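Ferredoxin-like protein (Thermotoga maritima, PDB 7KOE) probably relays electrons through two 4Fe-4S clusters within the membrane-associated, electron-bifurcating Fix/EtfABCX flavoprotein complex, working alongside its FixC quinone-oxidoreductase subunit. Local coordinates at residues C42-V46 and G60-C64. Residue numbers count along the deposited sequence, not the author numbering.
Sequences CPADV and GCLEC. With SF4 (iron/sulfur cluster), chain M.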
loop_
_atom_site.group_PDB
_atom_site.type_symbol
_atom_site.label_atom_id
_atom_site.label_comp_id
_atom_site.label_asym_id
_atom_site.label_seq_id
_atom_site.Cartn_x
_atom_site.Cartn_y
_atom_site.Cartn_z
ATOM N N CYS D 42 5.814 39.370 8.240
ATOM C CA CYS D 42 5.202 38.662 9.397
ATOM C C CYS D 42 4.578 37.356 8.905
ATOM O O CYS D 42 3.646 37.414 8.087
ATOM C CB CYS D 42 4.160 39.487 10.141
ATOM S SG CYS D 42 3.720 38.749 11.736
ATOM N N PRO D 43 5.075 36.189 9.367
ATOM C CA PRO D 43 4.573 34.880 8.942
ATOM C C PRO D 43 3.146 34.583 9.358
ATOM O O PRO D 43 2.617 33.543 8.960
ATOM C CB PRO D 43 5.543 33.916 9.627
ATOM C CG PRO D 43 6.048 34.659 10.769
ATOM C CD PRO D 43 6.192 36.052 10.307
ATOM N N ALA D 44 2.499 35.451 10.131
ATOM C CA ALA D 44 1.170 35.169 10.652
ATOM C C ALA D 44 0.174 36.274 10.334
ATOM O O ALA D 44 -0.945 36.234 10.850
ATOM C CB ALA D 44 1.225 34.943 12.158
ATOM N N ASP D 45 0.564 37.243 9.498
ATOM C CA ASP D 45 -0.235 38.399 9.094
ATOM C C ASP D 45 -0.774 39.171 10.287
ATOM O O ASP D 45 -1.934 39.593 10.287
ATOM C CB ASP D 45 -1.386 37.978 8.183
ATOM C CG ASP D 45 -1.053 38.126 6.721
ATOM O OD1 ASP D 45 -0.350 39.094 6.373
ATOM O OD2 ASP D 45 -1.486 37.277 5.920
ATOM N N VAL D 46 0.058 39.336 11.314
ATOM C CA VAL D 46 -0.363 40.038 12.519
ATOM C C VAL D 46 -0.519 41.523 12.236
ATOM O O VAL D 46 -1.528 42.140 12.590
ATOM C CB VAL D 46 0.642 39.776 13.654
ATOM C CG1 VAL D 46 0.502 40.792 14.749
ATOM C CG2 VAL D 46 0.460 38.387 14.199
ATOM N N GLY D 60 -2.767 35.878 16.758
ATOM C CA GLY D 60 -2.165 34.899 15.885
ATOM C C GLY D 60 -0.666 34.866 15.876
ATOM O O GLY D 60 -0.089 34.156 15.050
ATOM N N CYS D 61 -0.051 35.648 16.761
ATOM C CA CYS D 61 1.428 35.726 16.820
ATOM C C CYS D 61 2.022 34.349 17.111
ATOM O O CYS D 61 1.600 33.709 18.088
ATOM C CB CYS D 61 1.890 36.718 17.876
ATOM S SG CYS D 61 3.670 37.038 17.798
ATOM N N LEU D 62 2.961 33.933 16.260
ATOM C CA LEU D 62 3.701 32.690 16.384
ATOM C C LEU D 62 4.967 32.839 17.208
ATOM O O LEU D 62 5.755 31.892 17.267
ATOM C CB LEU D 62 4.046 32.147 15.001
ATOM C CG LEU D 62 2.857 31.740 14.140
ATOM C CD1 LEU D 62 3.234 31.775 12.703
ATOM C CD2 LEU D 62 2.387 30.366 14.506
ATOM N N GLU D 63 5.182 34.016 17.805
ATOM C CA GLU D 63 6.255 34.301 18.765
ATOM C C GLU D 63 7.640 34.097 18.168
ATOM O O GLU D 63 8.589 33.759 18.873
ATOM C CB GLU D 63 6.111 33.476 20.039
ATOM C CG GLU D 63 4.750 33.473 20.659
ATOM C CD GLU D 63 4.707 32.567 21.854
ATOM O OE1 GLU D 63 5.770 32.054 22.250
ATOM O OE2 GLU D 63 3.620 32.354 22.402
ATOM N N CYS D 64 7.730 34.200 16.841
ATOM C CA CYS D 64 9.032 33.989 16.156
ATOM C C CYS D 64 9.986 35.111 16.564
ATOM O O CYS D 64 11.085 34.800 17.046
ATOM C CB CYS D 64 8.871 33.942 14.642
ATOM S SG CYS D 64 7.778 35.227 13.989
HETATM FE FE1 SF4 M . 4.158 37.317 16.124
HETATM FE FE2 SF4 M . 6.487 36.345 14.466
HETATM FE FE3 SF4 M . 6.321 39.247 15.281
HETATM FE FE4 SF4 M . 4.399 38.144 13.230
HETATM S S1 SF4 M . 6.524 38.210 13.426
HETATM S S2 SF4 M . 4.196 39.181 15.085
HETATM S S3 SF4 M . 4.362 36.279 14.269
HETATM S S4 SF4 M . 6.282 37.383 16.320
#
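Three cysteines from two buried loops grip one 4Fe-4S cube: C42 SG binds FE4, C61 SG binds FE1 and C64 SG binds FE2, each at 1.8 Å. C42 and C61 are t and C64 is p; with the different backbone positions, the sulfurs reach three separate irons. No hydrogen bond joins the loops directly; they meet through the cluster and a thin van der Waals seam. P43, in a type I turn from C42 to D45, lays its CG 3.7 Å from C64 SG, with its CD 3.8 Å from cluster S1. The methyl of A44 points toward the other loop, its CB 3.3 Å from G60 O and, in apolar contact, 3.8 Å from L62 CD1; L62 reaches it as an mt rotamer. V46, chi1 t, sends CG2 to 3.8 Å from C61 N and 4.3 Å from C61 CB, while its CB lies 3.9 Å from cluster S2. As in bacterial-type two-cluster ferredoxins, one motif supplies three cysteines, C61, C64 and probably C67 of a CxxCxxC run, and the other motif the fourth, C42, followed by P43. Around C61 the backbone folds back onto sulfur: E63 N donates to C61 SG (3.4 Å), and L62 N sits 3.4 Å from cluster S3. E63 has a left-handed backbone (phi 61°), and its side chain, chi2 t, takes the carboxylate to the FixC chain, where both oxygens form salt bridges. D45, its CB directed away, makes another to FixC. G60, hydrogen-bonded through its O to Y12 OH, also touches a bound FAD.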